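Local atomic coordinates of integral membrane indolylacetylinositol arabinosyltransferase EmbC (Mycolicibacterium smegmatis, PDB entry 7BVE), a protein that probably transfers arabinose units in building the arabinan of the mycobacterial cell wall, as a membrane-embedded glycosyltransferase of the emb family. Residues W270-D280 with L376-P384; T510-F521 with T616-W627. One frame throughout, in Å; residues are numbered along the deposited sequence.

Contact 1. Residues W270-D280 with L376-P384; sequences WHFVGANTADD and LPLNNGLRP. With 95E (Ethambutol), chain G; PO4 (phosphate ion), chain F.
Asp279 and Arg383 form the charged end of this contact. Asp279 OD2 makes a salt bridge with Arg383 NH1 at 2.8 Å. The carboxylate and guanidinium planes are turned 52° apart, and a single oxygen does the bridging. The same OD2 lies 3.0 Å from N9 of the bound ethambutol. The arginine chain bends at chi3, and NH2 donates a hydrogen bond to O1 of a phosphate ion at 3.2 Å. Arg383 thus spans a carboxylate and a phosphate, while Thr570 also holds the phosphate.

The hydrogen bonds across the contact each join a side chain of one segment to the main chain of the other. Leu382 N gives a nearly straight bond (166°) to Asp280 OD1 at 3.1 Å, arriving from above the carboxylate plane. Asn380 has its amide carbon CG anti to N (chi1 -165°), which carries the amide to the other segment. There ND2 makes a weak bond to Ala275 O at 3.1 Å, and OD1 is weakly bonded by Arg331. Arg331 also binds His271 O, so it links both segments. A CA-H...O contact joins Asn276 CA to Asn380 O at 3.5 Å.

The apolar end centres on the indole of Trp270. Leu376 CD2 sits over its five-membered ring, 3.8 Å from the centroid, as a CH-pi contact. Gly274 CA lies over the opposite face.

Two loops leaving helices 258-272 and 361-378 therefore run together from the Trp270-Leu376 packing to the ethambutol pocket. Asp279 and Arg383 come to that pocket from the GT-C part of the chain; Trp965 and Val1004 of the C-terminal domain also line it.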
loop_
_atom_site.group_PDB
_atom_site.type_symbol
_atom_site.label_atom_id
_atom_site.label_comp_id
_atom_site.label_asym_id
_atom_site.label_seq_id
_atom_site.Cartn_x
_atom_site.Cartn_y
_atom_site.Cartn_z
ATOM N N TRP A 270 11.103 23.062 21.937
ATOM C CA TRP A 270 11.079 21.804 21.207
ATOM C C TRP A 270 12.454 21.156 21.158
ATOM O O TRP A 270 12.554 19.939 20.998
ATOM C CB TRP A 270 10.563 22.045 19.802
ATOM C CG TRP A 270 10.418 20.841 18.981
ATOM C CD1 TRP A 270 11.279 20.393 18.042
ATOM C CD2 TRP A 270 9.319 19.940 18.982
ATOM N NE1 TRP A 270 10.797 19.256 17.462
ATOM C CE2 TRP A 270 9.590 18.956 18.026
ATOM C CE3 TRP A 270 8.131 19.866 19.706
ATOM C CZ2 TRP A 270 8.722 17.915 17.773
ATOM C CZ3 TRP A 270 7.276 18.834 19.456
ATOM C CH2 TRP A 270 7.567 17.875 18.491
ATOM N N HIS A 271 13.521 21.946 21.264
ATOM C CA HIS A 271 14.851 21.364 21.372
ATOM C C HIS A 271 15.004 20.582 22.663
ATOM O O HIS A 271 15.703 19.569 22.691
ATOM C CB HIS A 271 15.903 22.465 21.283
ATOM C CG HIS A 271 17.315 21.968 21.292
ATOM N ND1 HIS A 271 17.894 21.355 20.206
ATOM C CD2 HIS A 271 18.270 22.023 22.246
ATOM C CE1 HIS A 271 19.141 21.041 20.497
ATOM N NE2 HIS A 271 19.394 21.436 21.729
ATOM N N PHE A 272 14.347 21.016 23.733
ATOM C CA PHE A 272 14.425 20.217 24.961
ATOM C C PHE A 272 13.389 19.091 25.042
ATOM O O PHE A 272 13.767 17.920 25.113
ATOM C CB PHE A 272 14.353 21.123 26.184
ATOM C CG PHE A 272 15.606 21.885 26.410
ATOM C CD1 PHE A 272 16.683 21.280 27.015
ATOM C CD2 PHE A 272 15.729 23.190 25.991
ATOM C CE1 PHE A 272 17.849 21.959 27.213
ATOM C CE2 PHE A 272 16.896 23.876 26.190
ATOM C CZ PHE A 272 17.956 23.256 26.800
ATOM N N VAL A 273 12.094 19.401 25.053
ATOM C CA VAL A 273 11.058 18.358 25.113
ATOM C C VAL A 273 10.566 18.107 23.686
ATOM O O VAL A 273 9.540 18.612 23.235
ATOM C CB VAL A 273 9.932 18.718 26.091
ATOM C CG1 VAL A 273 10.424 18.682 27.491
ATOM C CG2 VAL A 273 9.481 20.095 25.931
ATOM N N GLY A 274 11.262 17.256 22.960
ATOM C CA GLY A 274 10.975 17.149 21.546
ATOM C C GLY A 274 11.277 15.773 21.019
ATOM O O GLY A 274 12.183 15.090 21.498
ATOM N N ALA A 275 10.517 15.372 20.017
ATOM C CA ALA A 275 10.731 14.088 19.389
ATOM C C ALA A 275 11.886 14.170 18.411
ATOM O O ALA A 275 12.088 15.188 17.748
ATOM C CB ALA A 275 9.478 13.635 18.664
ATOM N N ASN A 276 12.639 13.087 18.322
ATOM C CA ASN A 276 13.781 12.979 17.435
ATOM C C ASN A 276 13.409 12.115 16.242
ATOM O O ASN A 276 12.427 11.371 16.270
ATOM C CB ASN A 276 14.964 12.378 18.184
ATOM C CG ASN A 276 15.429 13.251 19.316
ATOM O OD1 ASN A 276 15.589 14.450 19.153
ATOM N ND2 ASN A 276 15.610 12.660 20.486
ATOM N N THR A 277 14.205 12.217 15.186
ATOM C CA THR A 277 13.942 11.443 13.985
ATOM C C THR A 277 14.428 10.009 14.166
ATOM O O THR A 277 14.970 9.632 15.206
ATOM C CB THR A 277 14.594 12.102 12.776
ATOM O OG1 THR A 277 16.010 12.162 12.964
ATOM C CG2 THR A 277 14.065 13.499 12.606
ATOM N N ALA A 278 14.229 9.189 13.136
ATOM C CA ALA A 278 14.627 7.791 13.225
ATOM C C ALA A 278 16.138 7.624 13.143
ATOM O O ALA A 278 16.715 6.820 13.879
ATOM C CB ALA A 278 13.945 6.982 12.126
ATOM N N ASP A 279 16.796 8.379 12.268
ATOM C CA ASP A 279 18.210 8.174 11.975
ATOM C C ASP A 279 19.054 9.200 12.723
ATOM O O ASP A 279 19.576 10.153 12.157
ATOM C CB ASP A 279 18.439 8.252 10.479
ATOM C CG ASP A 279 17.740 7.152 9.739
ATOM O OD1 ASP A 279 17.589 6.062 10.320
ATOM O OD2 ASP A 279 17.326 7.370 8.586
ATOM N N ASP A 280 19.202 8.983 14.012
ATOM C CA ASP A 280 20.137 9.761 14.807
ATOM C C ASP A 280 21.215 8.904 15.432
ATOM O O ASP A 280 22.379 9.307 15.458
ATOM C CB ASP A 280 19.401 10.518 15.908
ATOM C CG ASP A 280 18.480 11.571 15.368
ATOM O OD1 ASP A 280 18.735 12.071 14.256
ATOM O OD2 ASP A 280 17.502 11.904 16.062
ATOM N N LEU A 376 9.147 21.315 13.008
ATOM C CA LEU A 376 9.097 20.571 14.266
ATOM C C LEU A 376 8.956 19.058 14.088
ATOM O O LEU A 376 9.748 18.328 14.704
ATOM C CB LEU A 376 8.023 21.162 15.189
ATOM C CG LEU A 376 8.171 22.615 15.634
ATOM C CD1 LEU A 376 7.094 22.939 16.627
ATOM C CD2 LEU A 376 9.523 22.923 16.203
ATOM N N PRO A 377 8.034 18.507 13.284
ATOM C CA PRO A 377 8.001 17.045 13.169
ATOM C C PRO A 377 9.081 16.426 12.298
ATOM O O PRO A 377 9.205 15.200 12.299
ATOM C CB PRO A 377 6.630 16.781 12.556
ATOM C CG PRO A 377 6.334 17.936 11.808
ATOM C CD PRO A 377 6.868 19.074 12.576
ATOM N N LEU A 378 9.868 17.203 11.559
ATOM C CA LEU A 378 10.701 16.645 10.505
ATOM C C LEU A 378 12.178 16.987 10.586
ATOM O O LEU A 378 12.968 16.312 9.921
ATOM C CB LEU A 378 10.179 17.088 9.130
ATOM C CG LEU A 378 8.882 16.463 8.627
ATOM C CD1 LEU A 378 8.348 17.209 7.447
ATOM C CD2 LEU A 378 9.141 15.042 8.231
ATOM N N ASN A 379 12.592 17.985 11.366
ATOM C CA ASN A 379 13.982 18.426 11.333
ATOM C C ASN A 379 14.605 18.514 12.719
ATOM O O ASN A 379 15.446 19.372 12.953
ATOM C CB ASN A 379 14.118 19.781 10.638
ATOM C CG ASN A 379 13.805 19.722 9.171
ATOM O OD1 ASN A 379 14.066 18.730 8.522
ATOM N ND2 ASN A 379 13.284 20.803 8.630
ATOM N N ASN A 380 14.204 17.669 13.665
ATOM C CA ASN A 380 14.841 17.672 14.985
ATOM C C ASN A 380 15.821 16.505 15.112
ATOM O O ASN A 380 15.623 15.568 15.877
ATOM C CB ASN A 380 13.791 17.629 16.088
ATOM C CG ASN A 380 14.361 17.994 17.440
ATOM O OD1 ASN A 380 15.502 18.424 17.546
ATOM N ND2 ASN A 380 13.586 17.783 18.482
ATOM N N GLY A 381 16.908 16.578 14.370
ATOM C CA GLY A 381 17.859 15.495 14.390
ATOM C C GLY A 381 19.153 15.828 13.702
ATOM O O GLY A 381 19.490 16.994 13.504
ATOM N N LEU A 382 19.876 14.776 13.332
ATOM C CA LEU A 382 21.199 14.882 12.737
ATOM C C LEU A 382 21.197 14.635 11.237
ATOM O O LEU A 382 22.267 14.588 10.632
ATOM C CB LEU A 382 22.149 13.899 13.421
ATOM C CG LEU A 382 22.366 14.142 14.907
ATOM C CD1 LEU A 382 23.251 13.079 15.487
ATOM C CD2 LEU A 382 22.972 15.492 15.104
ATOM N N ARG A 383 20.023 14.503 10.625
ATOM C CA ARG A 383 19.903 14.223 9.203
ATOM C C ARG A 383 20.340 15.432 8.368
ATOM O O ARG A 383 20.501 16.531 8.900
ATOM C CB ARG A 383 18.459 13.812 8.909
ATOM C CG ARG A 383 18.183 12.401 9.366
ATOM C CD ARG A 383 16.865 11.863 8.890
ATOM N NE ARG A 383 16.799 11.792 7.426
ATOM C CZ ARG A 383 17.321 10.810 6.709
ATOM N NH1 ARG A 383 17.966 9.817 7.303
ATOM N NH2 ARG A 383 17.219 10.825 5.394
ATOM N N PRO A 384 20.584 15.265 7.065
ATOM C CA PRO A 384 20.990 16.416 6.254
ATOM C C PRO A 384 19.868 17.362 5.860
ATOM O O PRO A 384 20.136 18.316 5.131
ATOM C CB PRO A 384 21.596 15.756 5.008
ATOM C CG PRO A 384 20.940 14.480 4.904
ATOM C CD PRO A 384 20.759 14.012 6.292
HETATM C C2 95E G . 22.489 5.915 5.161
HETATM O O12 95E G . 14.654 4.577 8.091
HETATM C C11 95E G . 15.571 4.992 7.465
HETATM C C10 95E G . 16.711 4.069 7.036
HETATM C C13 95E G . 16.673 2.750 7.799
HETATM C C14 95E G . 16.329 1.570 6.896
HETATM N N9 95E G . 17.983 4.713 7.285
HETATM C C8 95E G . 18.389 5.379 6.069
HETATM C C7 95E G . 19.891 5.233 5.875
HETATM N N6 95E G . 20.587 6.254 6.623
HETATM C C3 95E G . 21.481 6.918 5.704
HETATM O O1 95E G . 22.377 5.531 4.048
HETATM C C4 95E G . 22.199 8.031 6.446
HETATM C C5 95E G . 21.289 8.626 7.512
HETATM P P PO4 F . 18.562 7.885 2.889
HETATM O O1 PO4 F . 19.085 9.238 3.301
HETATM O O2 PO4 F . 17.525 7.423 3.879
HETATM O O3 PO4 F . 17.951 7.988 1.515
HETATM O O4 PO4 F . 19.690 6.887 2.852
#

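Contact 2. Residues T510-F521 with T616-W627; sequences TTSPDGSVARRF and TALSFATVNGWW
Gly515 O is gripped by two donors. Thr622 OG1 binds it at 2.8 Å, tilted 31° from the carbonyl plane. Arg520 NH1 adds a weak bond from within the same segment. Thr622 OG1 is anti to its own N (chi1 -180°), which turns it to Gly515 O and leaves CG2 over the centre of the Arg520 guanidinium. Arg520 NH2 also makes a weak bond to Leu618 O at 3.5 Å, near the guanidinium plane, and its NE bonds weakly to Leu508 O.

Pro513 packs on the indole of Trp627. Its CB stands over the six-membered ring at 4.0 Å from the centroid, a CH-pi contact. Asp514 OD1 meets the rim of the indole, 3.2 Å from Trp627 CZ2.

Val517 CG1 lies over the Phe620 ring, 4.1 Å from CE1, and Val517 N bonds weakly to Val623 O. Ser619 OG, bonded to Val615 O, faces the edge of the Phe521 ring.

The contact joins the start of helix 517-539 and the loop before it to the end of helix 602-619 and the loop after it. Helix 688-710 packs on Val517 and Phe521, helix 647-668 on Phe620, and Phe499 of the second subunit on Leu618 and Ala621.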
loop_
_atom_site.group_PDB
_atom_site.type_symbol
_atom_site.label_atom_id
_atom_site.label_comp_id
_atom_site.label_asym_id
_atom_site.label_seq_id
_atom_site.Cartn_x
_atom_site.Cartn_y
_atom_site.Cartn_z
ATOM N N THR A 510 -0.530 5.940 5.922
ATOM C CA THR A 510 -0.679 4.767 6.764
ATOM C C THR A 510 -1.140 5.199 8.151
ATOM O O THR A 510 -1.509 6.352 8.375
ATOM C CB THR A 510 0.620 3.973 6.825
ATOM O OG1 THR A 510 1.686 4.825 7.255
ATOM C CG2 THR A 510 0.949 3.382 5.479
ATOM N N THR A 511 -1.142 4.269 9.095
ATOM C CA THR A 511 -1.488 4.539 10.487
ATOM C C THR A 511 -0.284 4.054 11.288
ATOM O O THR A 511 -0.248 2.920 11.770
ATOM C CB THR A 511 -2.794 3.841 10.876
ATOM O OG1 THR A 511 -3.836 4.264 9.992
ATOM C CG2 THR A 511 -3.207 4.204 12.271
ATOM N N SER A 512 0.708 4.925 11.416
ATOM C CA SER A 512 2.043 4.580 11.881
ATOM C C SER A 512 2.760 5.886 12.210
ATOM O O SER A 512 2.175 6.953 12.012
ATOM C CB SER A 512 2.770 3.766 10.807
ATOM O OG SER A 512 3.028 4.545 9.660
ATOM N N PRO A 513 3.986 5.870 12.747
ATOM C CA PRO A 513 4.743 7.127 12.851
ATOM C C PRO A 513 5.141 7.753 11.522
ATOM O O PRO A 513 5.481 8.939 11.508
ATOM C CB PRO A 513 5.971 6.722 13.667
ATOM C CG PRO A 513 5.496 5.638 14.494
ATOM C CD PRO A 513 4.533 4.863 13.677
ATOM N N ASP A 514 5.129 7.014 10.413
ATOM C CA ASP A 514 5.353 7.638 9.114
ATOM C C ASP A 514 4.164 8.464 8.660
ATOM O O ASP A 514 4.340 9.473 7.975
ATOM C CB ASP A 514 5.657 6.586 8.055
ATOM C CG ASP A 514 7.050 6.032 8.169
ATOM O OD1 ASP A 514 7.940 6.774 8.623
ATOM O OD2 ASP A 514 7.263 4.861 7.796
ATOM N N GLY A 515 2.959 8.058 9.022
ATOM C CA GLY A 515 1.770 8.742 8.575
ATOM C C GLY A 515 0.987 9.362 9.704
ATOM O O GLY A 515 -0.231 9.208 9.763
ATOM N N SER A 516 1.666 10.040 10.621
ATOM C CA SER A 516 1.009 10.593 11.796
ATOM C C SER A 516 0.338 11.918 11.448
ATOM O O SER A 516 0.258 12.312 10.284
ATOM C CB SER A 516 2.009 10.721 12.935
ATOM O OG SER A 516 3.038 11.626 12.605
ATOM N N VAL A 517 -0.178 12.609 12.468
ATOM C CA VAL A 517 -0.982 13.811 12.261
ATOM C C VAL A 517 -0.125 14.955 11.732
ATOM O O VAL A 517 -0.512 15.655 10.785
ATOM C CB VAL A 517 -1.689 14.198 13.576
ATOM C CG1 VAL A 517 -2.412 15.504 13.439
ATOM C CG2 VAL A 517 -2.662 13.134 14.000
ATOM N N ALA A 518 1.069 15.126 12.303
ATOM C CA ALA A 518 1.899 16.296 12.040
ATOM C C ALA A 518 2.445 16.296 10.619
ATOM O O ALA A 518 2.359 17.308 9.910
ATOM C CB ALA A 518 3.033 16.338 13.053
ATOM N N ARG A 519 2.980 15.155 10.181
ATOM C CA ARG A 519 3.563 15.043 8.850
ATOM C C ARG A 519 2.501 15.177 7.767
ATOM O O ARG A 519 2.715 15.850 6.743
ATOM C CB ARG A 519 4.299 13.714 8.718
ATOM C CG ARG A 519 5.529 13.596 9.592
ATOM C CD ARG A 519 6.355 12.372 9.258
ATOM N NE ARG A 519 7.577 12.328 10.053
ATOM C CZ ARG A 519 8.546 11.436 9.905
ATOM N NH1 ARG A 519 8.466 10.507 8.972
ATOM N NH2 ARG A 519 9.616 11.493 10.680
ATOM N N ARG A 520 1.339 14.568 7.996
ATOM C CA ARG A 520 0.265 14.605 7.016
ATOM C C ARG A 520 -0.277 16.019 6.874
ATOM O O ARG A 520 -0.521 16.494 5.758
ATOM C CB ARG A 520 -0.833 13.626 7.427
ATOM C CG ARG A 520 -1.782 13.311 6.319
ATOM C CD ARG A 520 -2.880 12.370 6.729
ATOM N NE ARG A 520 -2.406 11.050 7.110
ATOM C CZ ARG A 520 -3.214 10.052 7.441
ATOM N NH1 ARG A 520 -2.717 8.880 7.780
ATOM N NH2 ARG A 520 -4.521 10.217 7.390
ATOM N N PHE A 521 -0.389 16.733 8.000
ATOM C CA PHE A 521 -0.845 18.121 7.976
ATOM C C PHE A 521 0.130 19.024 7.240
ATOM O O PHE A 521 -0.287 19.897 6.470
ATOM C CB PHE A 521 -1.048 18.630 9.396
ATOM C CG PHE A 521 -1.512 20.053 9.461
ATOM C CD1 PHE A 521 -2.822 20.378 9.174
ATOM C CD2 PHE A 521 -0.637 21.066 9.811
ATOM C CE1 PHE A 521 -3.247 21.680 9.233
ATOM C CE2 PHE A 521 -1.060 22.369 9.867
ATOM C CZ PHE A 521 -2.363 22.675 9.580
ATOM N N THR A 616 -7.673 19.814 7.128
ATOM C CA THR A 616 -7.462 19.626 8.560
ATOM C C THR A 616 -8.238 18.417 9.076
ATOM O O THR A 616 -7.761 17.706 9.963
ATOM C CB THR A 616 -7.854 20.900 9.297
ATOM O OG1 THR A 616 -7.166 22.000 8.701
ATOM C CG2 THR A 616 -7.440 20.835 10.741
ATOM N N ALA A 617 -9.424 18.157 8.514
ATOM C CA ALA A 617 -10.158 16.934 8.824
ATOM C C ALA A 617 -9.411 15.700 8.348
ATOM O O ALA A 617 -9.414 14.665 9.019
ATOM C CB ALA A 617 -11.536 16.972 8.177
ATOM N N LEU A 618 -8.784 15.785 7.176
ATOM C CA LEU A 618 -8.073 14.636 6.631
ATOM C C LEU A 618 -6.782 14.354 7.393
ATOM O O LEU A 618 -6.303 13.217 7.398
ATOM C CB LEU A 618 -7.800 14.871 5.147
ATOM C CG LEU A 618 -7.186 13.771 4.294
ATOM C CD1 LEU A 618 -8.079 12.564 4.289
ATOM C CD2 LEU A 618 -6.994 14.285 2.895
ATOM N N SER A 619 -6.223 15.363 8.066
ATOM C CA SER A 619 -5.007 15.154 8.848
ATOM C C SER A 619 -5.238 14.321 10.105
ATOM O O SER A 619 -4.381 13.514 10.463
ATOM C CB SER A 619 -4.412 16.495 9.238
ATOM O OG SER A 619 -4.100 17.239 8.083
ATOM N N PHE A 620 -6.371 14.496 10.788
ATOM C CA PHE A 620 -6.644 13.851 12.070
ATOM C C PHE A 620 -7.175 12.434 11.948
ATOM O O PHE A 620 -7.688 11.896 12.933
ATOM C CB PHE A 620 -7.634 14.671 12.888
ATOM C CG PHE A 620 -7.017 15.799 13.626
ATOM C CD1 PHE A 620 -6.372 15.567 14.827
ATOM C CD2 PHE A 620 -7.084 17.086 13.153
ATOM C CE1 PHE A 620 -5.798 16.588 15.526
ATOM C CE2 PHE A 620 -6.507 18.116 13.850
ATOM C CZ PHE A 620 -5.865 17.861 15.043
ATOM N N ALA A 621 -7.052 11.803 10.788
ATOM C CA ALA A 621 -7.578 10.460 10.574
ATOM C C ALA A 621 -6.514 9.404 10.801
ATOM O O ALA A 621 -6.483 8.387 10.114
ATOM C CB ALA A 621 -8.162 10.340 9.177
ATOM N N THR A 622 -5.619 9.638 11.756
ATOM C CA THR A 622 -4.502 8.753 12.037
ATOM C C THR A 622 -4.159 8.875 13.515
ATOM O O THR A 622 -4.926 9.437 14.296
ATOM C CB THR A 622 -3.330 9.094 11.118
ATOM O OG1 THR A 622 -2.232 8.223 11.389
ATOM C CG2 THR A 622 -2.917 10.527 11.295
ATOM N N VAL A 623 -3.002 8.353 13.903
ATOM C CA VAL A 623 -2.578 8.330 15.294
ATOM C C VAL A 623 -1.624 9.482 15.568
ATOM O O VAL A 623 -1.054 10.088 14.662
ATOM C CB VAL A 623 -1.923 6.985 15.648
ATOM C CG1 VAL A 623 -2.930 5.889 15.562
ATOM C CG2 VAL A 623 -0.789 6.704 14.707
ATOM N N ASN A 624 -1.439 9.786 16.845
ATOM C CA ASN A 624 -0.459 10.778 17.287
ATOM C C ASN A 624 0.873 10.095 17.596
ATOM O O ASN A 624 1.428 10.223 18.677
ATOM C CB ASN A 624 -0.981 11.514 18.514
ATOM C CG ASN A 624 -0.176 12.732 18.860
ATOM O OD1 ASN A 624 0.381 13.376 17.979
ATOM N ND2 ASN A 624 -0.046 13.016 20.142
ATOM N N GLY A 625 1.386 9.351 16.627
ATOM C CA GLY A 625 2.516 8.469 16.847
ATOM C C GLY A 625 3.840 9.134 16.517
ATOM O O GLY A 625 3.966 9.825 15.510
ATOM N N TRP A 626 4.819 8.909 17.380
ATOM C CA TRP A 626 6.186 9.366 17.202
ATOM C C TRP A 626 7.096 8.139 17.206
ATOM O O TRP A 626 6.635 7.005 17.289
ATOM C CB TRP A 626 6.549 10.375 18.289
ATOM C CG TRP A 626 5.692 11.598 18.269
ATOM C CD1 TRP A 626 4.597 11.833 19.030
ATOM C CD2 TRP A 626 5.859 12.751 17.443
ATOM N NE1 TRP A 626 4.064 13.057 18.734
ATOM C CE2 TRP A 626 4.821 13.641 17.758
ATOM C CE3 TRP A 626 6.778 13.113 16.458
ATOM C CZ2 TRP A 626 4.686 14.873 17.135
ATOM C CZ3 TRP A 626 6.646 14.333 15.849
ATOM C CH2 TRP A 626 5.608 15.200 16.184
ATOM N N TRP A 627 8.397 8.366 17.140
ATOM C CA TRP A 627 9.364 7.292 16.960
ATOM C C TRP A 627 9.711 6.655 18.306
ATOM O O TRP A 627 8.956 6.791 19.268
ATOM C CB TRP A 627 10.579 7.805 16.193
ATOM C CG TRP A 627 10.249 8.010 14.772
ATOM C CD1 TRP A 627 10.000 9.193 14.153
ATOM C CD2 TRP A 627 10.054 6.997 13.794
ATOM N NE1 TRP A 627 9.695 8.977 12.837
ATOM C CE2 TRP A 627 9.718 7.633 12.593
ATOM C CE3 TRP A 627 10.150 5.605 13.814
ATOM C CZ2 TRP A 627 9.476 6.933 11.427
ATOM C CZ3 TRP A 627 9.909 4.913 12.661
ATOM C CH2 TRP A 627 9.576 5.574 11.478
#

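The centres of contacts 1 and 2 are about 16 Å apart, and the two touch directly. Ala275 CB packs on Trp626 CE3 at 3.5 Å, and Pro377 CB on Ala518 CB at 3.7 Å. Leu378 also meets Arg519. Along the chain they come in series: contact 1 closes before contact 2 opens. All four segments belong to the GT-C part of the chain, and helix 688-710 packs against both contacts. Each contact joins segments at the ends of helices, three of them predicted to span the membrane. Contact 1 supplies two residues of the ethambutol pocket. Contact 2 is close to the pocket too: the side chain of Trp627 is about 6 Å from the bound ethambutol. Contact 2 also reaches the second subunit.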